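Local coordinates for protein pectate lyase (Erwinia chrysanthemi, PDB 1RU4) that probably cleaves pectate, the de-esterified polygalacturonate of plant cell walls, by the eliminative reaction of a pectate lyase, using a right-handed parallel beta-helix scaffold, at residues 114-119 / 136-141; 132-137 / 161-166. One frame throughout, in Å; residues are numbered along the deposited sequence.

The chain winds through the right-handed parallel beta-helix one coil at a time. In contact 1, residues 114-119 meet 136-141 one coil later, which closes a loop of about 22 residues. Contact 2 begins inside that loop, at 132-137, and reaches 161-166 on the following coil. The two spans therefore overlap rather than nest, and they share Gly136 and Ser137. Contact 1 pairs strands 117-120 and 140-142 and the turns leading into them. Contact 2 joins the turn after strand 132-134 to the turn before strand 164-166. Strand 164-166 lies beside 140-142, so three successive coils are tied together.

Contact 1: residues 114-119 / 136-141; sequences GDYWYF and GSHNTF
Thr140 is bonded to the backbone on both sides of its parallel register partner Tyr118: its N donates to Trp117 O (2.9 Å) and its O accepts from Phe119 N. In the turn before the strands, Tyr116 N donates to Ser137 O.

Side-chain bonds extend this pattern. Trp117 N reaches Asn139 OD1 at 2.8 Å, in the carbonyl plane and on a lone pair. Asn139 ND2 donates to Gly114 O at 3.2 Å. The amide thus spans two backbone groups of the previous coil. Its CG stands beside its own backbone N (chi1 -62°), which carries the amide toward them. Asp115 OD2 accepts from Ser137 N at 2.8 Å, met from above the carboxylate plane. A water donates to Trp117 O and His138 O and accepts from Thr140 OG1.

Three pairs of side chains lie side by side, pointing the same way. His138 CB sits over a face of the Tyr116 ring, 3.6 Å from its centroid, in a CH-pi contact. The imidazole is nearly parallel to the tyrosine ring but slid along it, so that Tyr116 OH lies over the imidazole. Thr140 CG2 lies over a face of the Tyr118 ring. Phe119 and Phe141 have ring planes 7° apart and barely overlap; Phe119 CD1 meets Phe141 CE2 at 3.5 Å.

One buried amide thus matches a backbone N-H and C=O of the previous coil, mostly ahead of the strand pairing.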
ATOM      1  N   GLY A 114      -1.631  10.218  16.841  1.00  7.17           N
ATOM      2  CA  GLY A 114      -1.500   9.347  17.995  1.00  7.97           C
ATOM      3  C   GLY A 114      -0.870   8.007  17.660  1.00  7.15           C
ATOM      4  O   GLY A 114      -0.554   7.732  16.499  1.00  7.36           O
ATOM      5  N   ASP A 115      -0.694   7.176  18.684  1.00  7.54           N
ATOM      6  CA  ASP A 115      -0.065   5.866  18.542  1.00  8.13           C
ATOM      7  C   ASP A 115      -1.051   4.728  18.800  1.00  8.11           C
ATOM      8  O   ASP A 115      -2.101   4.923  19.411  1.00  8.61           O
ATOM      9  CB  ASP A 115       1.092   5.707  19.544  1.00  8.54           C
ATOM     10  CG  ASP A 115       2.174   6.763  19.392  1.00 11.17           C
ATOM     11  OD1 ASP A 115       2.913   6.978  20.376  1.00 13.67           O
ATOM     12  OD2 ASP A 115       2.312   7.365  18.310  1.00 10.17           O
ATOM     13  N   TYR A 116      -0.676   3.535  18.348  1.00  8.38           N
ATOM     14  CA  TYR A 116      -1.422   2.307  18.609  1.00  8.04           C
ATOM     15  C   TYR A 116      -2.887   2.273  18.179  1.00  8.59           C
ATOM     16  O   TYR A 116      -3.751   1.786  18.912  1.00  9.47           O
ATOM     17  CB  TYR A 116      -1.283   1.900  20.085  1.00  8.48           C
ATOM     18  CG  TYR A 116       0.118   1.475  20.468  1.00 10.12           C
ATOM     19  CD1 TYR A 116       0.979   2.352  21.129  1.00 11.41           C
ATOM     20  CD2 TYR A 116       0.587   0.198  20.160  1.00 10.67           C
ATOM     21  CE1 TYR A 116       2.275   1.968  21.471  1.00 12.83           C
ATOM     22  CE2 TYR A 116       1.882  -0.195  20.497  1.00 12.39           C
ATOM     23  CZ  TYR A 116       2.718   0.696  21.151  1.00 13.01           C
ATOM     24  OH  TYR A 116       3.999   0.315  21.480  1.00 17.80           O
ATOM     25  N   TRP A 117      -3.162   2.805  16.993  1.00  7.19           N
ATOM     26  CA  TRP A 117      -4.490   2.689  16.399  1.00  5.99           C
ATOM     27  C   TRP A 117      -4.497   1.414  15.566  1.00  5.40           C
ATOM     28  O   TRP A 117      -3.459   1.003  15.046  1.00  6.74           O
ATOM     29  CB  TRP A 117      -4.796   3.886  15.493  1.00  5.32           C
ATOM     30  CG  TRP A 117      -5.128   5.131  16.242  1.00  5.75           C
ATOM     31  CD1 TRP A 117      -4.250   6.071  16.698  1.00  7.75           C
ATOM     32  CD2 TRP A 117      -6.429   5.559  16.661  1.00  6.74           C
ATOM     33  NE1 TRP A 117      -4.922   7.054  17.383  1.00  7.54           N
ATOM     34  CE2 TRP A 117      -6.261   6.766  17.376  1.00  7.09           C
ATOM     35  CE3 TRP A 117      -7.720   5.040  16.502  1.00  6.36           C
ATOM     36  CZ2 TRP A 117      -7.338   7.464  17.936  1.00  8.18           C
ATOM     37  CZ3 TRP A 117      -8.796   5.735  17.059  1.00  8.05           C
ATOM     38  CH2 TRP A 117      -8.594   6.935  17.768  1.00  9.72           C
ATOM     39  N   TYR A 118      -5.659   0.779  15.453  1.00  6.57           N
ATOM     40  CA  TYR A 118      -5.782  -0.418  14.629  1.00  5.44           C
ATOM     41  C   TYR A 118      -7.054  -0.323  13.790  1.00  6.38           C
ATOM     42  O   TYR A 118      -8.158  -0.528  14.291  1.00  6.67           O
ATOM     43  CB  TYR A 118      -5.795  -1.685  15.501  1.00  5.61           C
ATOM     44  CG  TYR A 118      -5.412  -2.942  14.749  1.00  6.88           C
ATOM     45  CD1 TYR A 118      -4.232  -3.619  15.047  1.00  7.62           C
ATOM     46  CD2 TYR A 118      -6.203  -3.426  13.705  1.00  7.46           C
ATOM     47  CE1 TYR A 118      -3.842  -4.744  14.321  1.00 10.34           C
ATOM     48  CE2 TYR A 118      -5.824  -4.547  12.969  1.00  8.79           C
ATOM     49  CZ  TYR A 118      -4.639  -5.198  13.282  1.00  9.28           C
ATOM     50  OH  TYR A 118      -4.233  -6.284  12.537  1.00 10.90           O
ATOM     51  N   PHE A 119      -6.881   0.020  12.514  1.00  5.79           N
ATOM     52  CA  PHE A 119      -7.995   0.161  11.575  1.00  5.66           C
ATOM     53  C   PHE A 119      -8.187  -1.118  10.766  1.00  5.77           C
ATOM     54  O   PHE A 119      -7.213  -1.716  10.314  1.00  5.96           O
ATOM     55  CB  PHE A 119      -7.724   1.310  10.595  1.00  4.23           C
ATOM     56  CG  PHE A 119      -7.634   2.666  11.238  1.00  5.30           C
ATOM     57  CD1 PHE A 119      -6.416   3.152  11.698  1.00  5.51           C
ATOM     58  CD2 PHE A 119      -8.764   3.476  11.347  1.00  5.72           C
ATOM     59  CE1 PHE A 119      -6.317   4.425  12.258  1.00  5.95           C
ATOM     60  CE2 PHE A 119      -8.677   4.750  11.905  1.00  7.24           C
ATOM     61  CZ  PHE A 119      -7.451   5.225  12.360  1.00  4.67           C
ATOM     62  N   GLY A 136       2.095   9.500  13.673  1.00  6.36           N
ATOM     63  CA  GLY A 136       2.143   8.710  14.891  1.00  7.63           C
ATOM     64  C   GLY A 136       2.857   7.387  14.666  1.00  7.52           C
ATOM     65  O   GLY A 136       3.288   7.087  13.551  1.00  7.77           O
ATOM     66  N   SER A 137       2.949   6.572  15.711  1.00  7.58           N
ATOM     67  CA  SER A 137       3.692   5.317  15.637  1.00  7.46           C
ATOM     68  C   SER A 137       2.910   4.099  16.120  1.00  6.71           C
ATOM     69  O   SER A 137       1.915   4.226  16.836  1.00  6.75           O
ATOM     70  CB  SER A 137       4.998   5.440  16.432  1.00  7.67           C
ATOM     71  OG  SER A 137       5.828   6.454  15.892  1.00  7.89           O
ATOM     72  N   HIS A 138       3.365   2.917  15.702  1.00  7.62           N
ATOM     73  CA  HIS A 138       2.768   1.641  16.095  1.00  7.31           C
ATOM     74  C   HIS A 138       1.304   1.500  15.692  1.00  7.23           C
ATOM     75  O   HIS A 138       0.519   0.825  16.364  1.00  7.92           O
ATOM     76  CB  HIS A 138       2.933   1.419  17.601  1.00  9.43           C
ATOM     77  CG  HIS A 138       4.361   1.363  18.048  1.00 10.97           C
ATOM     78  ND1 HIS A 138       5.167   0.269  17.825  1.00 12.55           N
ATOM     79  CD2 HIS A 138       5.126   2.269  18.701  1.00 12.93           C
ATOM     80  CE1 HIS A 138       6.370   0.502  18.323  1.00 13.43           C
ATOM     81  NE2 HIS A 138       6.371   1.708  18.858  1.00 14.36           N
ATOM     82  N   ASN A 139       0.948   2.139  14.581  1.00  6.01           N
ATOM     83  CA  ASN A 139      -0.407   2.073  14.049  1.00  6.35           C
ATOM     84  C   ASN A 139      -0.500   0.966  13.005  1.00  6.31           C
ATOM     85  O   ASN A 139       0.489   0.632  12.348  1.00  6.96           O
ATOM     86  CB  ASN A 139      -0.796   3.418  13.426  1.00  6.22           C
ATOM     87  CG  ASN A 139      -0.794   4.547  14.438  1.00  7.40           C
ATOM     88  OD1 ASN A 139      -1.560   4.535  15.400  1.00  6.76           O
ATOM     89  ND2 ASN A 139       0.070   5.530  14.222  1.00  4.89           N
ATOM     90  N   THR A 140      -1.689   0.387  12.867  1.00  5.53           N
ATOM     91  CA  THR A 140      -1.903  -0.681  11.898  1.00  5.76           C
ATOM     92  C   THR A 140      -3.121  -0.386  11.036  1.00  5.44           C
ATOM     93  O   THR A 140      -4.151   0.064  11.534  1.00  4.62           O
ATOM     94  CB  THR A 140      -2.088  -2.046  12.591  1.00  6.29           C
ATOM     95  OG1 THR A 140      -0.943  -2.328  13.407  1.00  7.97           O
ATOM     96  CG2 THR A 140      -2.244  -3.157  11.555  1.00  7.93           C
ATOM     97  N   PHE A 141      -2.971  -0.613   9.735  1.00  4.83           N
ATOM     98  CA  PHE A 141      -4.050  -0.420   8.773  1.00  4.69           C
ATOM     99  C   PHE A 141      -4.210  -1.741   8.037  1.00  5.41           C
ATOM    100  O   PHE A 141      -3.393  -2.083   7.181  1.00  5.87           O
ATOM    101  CB  PHE A 141      -3.694   0.703   7.785  1.00  5.19           C
ATOM    102  CG  PHE A 141      -3.414   2.026   8.446  1.00  4.32           C
ATOM    103  CD1 PHE A 141      -2.162   2.291   8.996  1.00  6.85           C
ATOM    104  CD2 PHE A 141      -4.412   2.993   8.554  1.00  6.52           C
ATOM    105  CE1 PHE A 141      -1.909   3.499   9.649  1.00  6.63           C
ATOM    106  CE2 PHE A 141      -4.167   4.202   9.204  1.00  5.87           C
ATOM    107  CZ  PHE A 141      -2.912   4.453   9.753  1.00  6.83           C
TER
HETATM  108  O   HOH W   1      -1.556  -0.883  15.886  1.00 10.33           O

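Contact 2: residues 132-137 / 161-166; sequences AYVIGS and SYNTVI
Ser137 and Ser161 meet through their hydroxyls, OG to OG at 2.8 Å. Either oxygen could be the donor. Ser161 OG stands between its own backbone N and carbonyl carbon (chi1 64°), whereas Ser137 OG lies beside its backbone N. These different rotations bring the two hydroxyls together between adjacent coils. The Ser137 CB also packs against the Ser161 carbonyl, 3.1 Å from its O.

The second link is a hydrogen bond from the Asn163 side-chain amide. Asn163 ND2 donates to Gly136 O at 3.1 Å, with an N-H...O angle of 161°. The acceptor lies close to the asparagine amide plane, while the donor is tilted 17° from the plane of the glycine carbonyl. The side chains of Val134 and Asn163 point at each other from opposite directions. Val134 CG1 is 3.9 Å from Asn163 ND2, so a methyl borders the polar group.

What positions the amide comes from outside the pair. Asn163 OD1 accepts from the backbone N of Asn139. Both ends of the amide are therefore engaged, which would fix its rotation. The backbone N of Asn163 in turn donates to Asn196 OD1, so another asparagine serves this turn from further along the chain. Together with Asn139, these residues form an asparagine ladder, a known feature of parallel beta-helices.

Farther out, strand 132-134 lies between strands 110-112 and 154-156 in one sheet. Strand 164-166 runs between 140-142 and 197-199 on another face of the beta-helix. The contact bridges the turn that separates these faces, with the Asn163 side chain against Ile156 and Val134 against Phe141.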
ATOM      1  N   ALA A 132      -4.827   9.466   4.039  1.00  4.32           N
ATOM      2  CA  ALA A 132      -4.393   9.310   5.417  1.00  5.31           C
ATOM      3  C   ALA A 132      -2.961   9.821   5.513  1.00  5.59           C
ATOM      4  O   ALA A 132      -2.139   9.541   4.643  1.00  6.01           O
ATOM      5  CB  ALA A 132      -4.462   7.846   5.838  1.00  5.87           C
ATOM      6  N   TYR A 133      -2.687  10.614   6.543  1.00  6.03           N
ATOM      7  CA  TYR A 133      -1.355  11.161   6.775  1.00  6.00           C
ATOM      8  C   TYR A 133      -0.965  10.759   8.193  1.00  5.87           C
ATOM      9  O   TYR A 133      -1.581  11.198   9.170  1.00  5.28           O
ATOM     10  CB  TYR A 133      -1.372  12.685   6.623  1.00  6.04           C
ATOM     11  CG  TYR A 133      -0.004  13.319   6.473  1.00  6.56           C
ATOM     12  CD1 TYR A 133       0.550  13.533   5.211  1.00  6.52           C
ATOM     13  CD2 TYR A 133       0.724  13.733   7.588  1.00  8.12           C
ATOM     14  CE1 TYR A 133       1.790  14.144   5.060  1.00  7.92           C
ATOM     15  CE2 TYR A 133       1.971  14.345   7.448  1.00  9.65           C
ATOM     16  CZ  TYR A 133       2.494  14.548   6.181  1.00  7.63           C
ATOM     17  OH  TYR A 133       3.718  15.167   6.033  1.00  9.58           O
ATOM     18  N   VAL A 134       0.060   9.921   8.293  1.00  6.12           N
ATOM     19  CA  VAL A 134       0.441   9.320   9.565  1.00  5.11           C
ATOM     20  C   VAL A 134       1.781   9.808  10.107  1.00  6.59           C
ATOM     21  O   VAL A 134       2.827   9.554   9.507  1.00  6.71           O
ATOM     22  CB  VAL A 134       0.497   7.779   9.431  1.00  6.29           C
ATOM     23  CG1 VAL A 134       0.731   7.129  10.787  1.00  6.73           C
ATOM     24  CG2 VAL A 134      -0.782   7.258   8.788  1.00  5.62           C
ATOM     25  N   ILE A 135       1.745  10.497  11.246  1.00  5.63           N
ATOM     26  CA  ILE A 135       2.977  10.921  11.914  1.00  6.33           C
ATOM     27  C   ILE A 135       3.141  10.215  13.260  1.00  7.51           C
ATOM     28  O   ILE A 135       4.189  10.319  13.902  1.00  8.17           O
ATOM     29  CB  ILE A 135       3.068  12.465  12.097  1.00  7.58           C
ATOM     30  CG1 ILE A 135       2.024  12.970  13.094  1.00  6.20           C
ATOM     31  CG2 ILE A 135       2.909  13.162  10.751  1.00  7.94           C
ATOM     32  CD1 ILE A 135       2.162  14.452  13.413  1.00  8.28           C
ATOM     33  N   GLY A 136       2.095   9.500  13.673  1.00  6.36           N
ATOM     34  CA  GLY A 136       2.143   8.710  14.891  1.00  7.63           C
ATOM     35  C   GLY A 136       2.857   7.387  14.666  1.00  7.52           C
ATOM     36  O   GLY A 136       3.288   7.087  13.551  1.00  7.77           O
ATOM     37  N   SER A 137       2.949   6.572  15.711  1.00  7.58           N
ATOM     38  CA  SER A 137       3.692   5.317  15.637  1.00  7.46           C
ATOM     39  C   SER A 137       2.910   4.099  16.120  1.00  6.71           C
ATOM     40  O   SER A 137       1.915   4.226  16.836  1.00  6.75           O
ATOM     41  CB  SER A 137       4.998   5.440  16.432  1.00  7.67           C
ATOM     42  OG  SER A 137       5.828   6.454  15.892  1.00  7.89           O
ATOM     43  N   SER A 161       6.663   6.076  12.909  1.00  7.78           N
ATOM     44  CA  SER A 161       7.484   4.869  12.943  1.00  7.13           C
ATOM     45  C   SER A 161       6.731   3.603  13.344  1.00  6.64           C
ATOM     46  O   SER A 161       5.692   3.662  14.001  1.00  6.77           O
ATOM     47  CB  SER A 161       8.669   5.072  13.895  1.00  9.97           C
ATOM     48  OG  SER A 161       8.228   5.254  15.229  1.00 17.16           O
ATOM     49  N   TYR A 162       7.285   2.459  12.946  1.00  7.23           N
ATOM     50  CA  TYR A 162       6.747   1.142  13.283  1.00  7.23           C
ATOM     51  C   TYR A 162       5.269   0.981  12.938  1.00  7.05           C
ATOM     52  O   TYR A 162       4.497   0.392  13.693  1.00  7.39           O
ATOM     53  CB  TYR A 162       7.009   0.826  14.759  1.00  8.38           C
ATOM     54  CG  TYR A 162       8.466   0.963  15.129  1.00 10.24           C
ATOM     55  CD1 TYR A 162       8.914   2.049  15.881  1.00 11.95           C
ATOM     56  CD2 TYR A 162       9.408   0.042  14.674  1.00 11.93           C
ATOM     57  CE1 TYR A 162      10.268   2.219  16.163  1.00 14.05           C
ATOM     58  CE2 TYR A 162      10.765   0.202  14.952  1.00 13.51           C
ATOM     59  CZ  TYR A 162      11.186   1.293  15.694  1.00 14.06           C
ATOM     60  OH  TYR A 162      12.526   1.465  15.955  1.00 17.11           O
ATOM     61  N   ASN A 163       4.883   1.542  11.798  1.00  5.92           N
ATOM     62  CA  ASN A 163       3.519   1.418  11.305  1.00  5.32           C
ATOM     63  C   ASN A 163       3.459   0.252  10.325  1.00  6.44           C
ATOM     64  O   ASN A 163       4.413   0.001   9.587  1.00  7.14           O
ATOM     65  CB  ASN A 163       3.071   2.721  10.638  1.00  5.78           C
ATOM     66  CG  ASN A 163       3.012   3.879  11.616  1.00  6.28           C
ATOM     67  OD1 ASN A 163       2.218   3.870  12.558  1.00  6.20           O
ATOM     68  ND2 ASN A 163       3.864   4.875  11.406  1.00  6.49           N
ATOM     69  N   THR A 164       2.354  -0.485  10.356  1.00  5.91           N
ATOM     70  CA  THR A 164       2.196  -1.658   9.506  1.00  5.26           C
ATOM     71  C   THR A 164       0.936  -1.534   8.660  1.00  5.42           C
ATOM     72  O   THR A 164      -0.152  -1.288   9.181  1.00  6.10           O
ATOM     73  CB  THR A 164       2.112  -2.942  10.353  1.00  8.04           C
ATOM     74  OG1 THR A 164       3.184  -2.953  11.306  1.00  8.23           O
ATOM     75  CG2 THR A 164       2.232  -4.172   9.468  1.00 10.23           C
ATOM     76  N   VAL A 165       1.104  -1.677   7.349  1.00  4.11           N
ATOM     77  CA  VAL A 165      -0.007  -1.600   6.402  1.00  3.51           C
ATOM     78  C   VAL A 165      -0.163  -2.984   5.776  1.00  4.03           C
ATOM     79  O   VAL A 165       0.704  -3.444   5.030  1.00  4.87           O
ATOM     80  CB  VAL A 165       0.264  -0.533   5.316  1.00  3.16           C
ATOM     81  CG1 VAL A 165      -0.947  -0.375   4.410  1.00  3.59           C
ATOM     82  CG2 VAL A 165       0.614   0.802   5.967  1.00  6.02           C
ATOM     83  N   ILE A 166      -1.271  -3.641   6.108  1.00  4.71           N
ATOM     84  CA  ILE A 166      -1.528  -5.028   5.720  1.00  4.54           C
ATOM     85  C   ILE A 166      -2.732  -5.149   4.791  1.00  4.24           C
ATOM     86  O   ILE A 166      -3.801  -4.617   5.088  1.00  4.26           O
ATOM     87  CB  ILE A 166      -1.845  -5.886   6.969  1.00  5.49           C
ATOM     88  CG1 ILE A 166      -0.753  -5.719   8.026  1.00  7.57           C
ATOM     89  CG2 ILE A 166      -2.004  -7.354   6.575  1.00  5.38           C
ATOM     90  CD1 ILE A 166      -1.134  -6.282   9.382  1.00  9.72           C
TER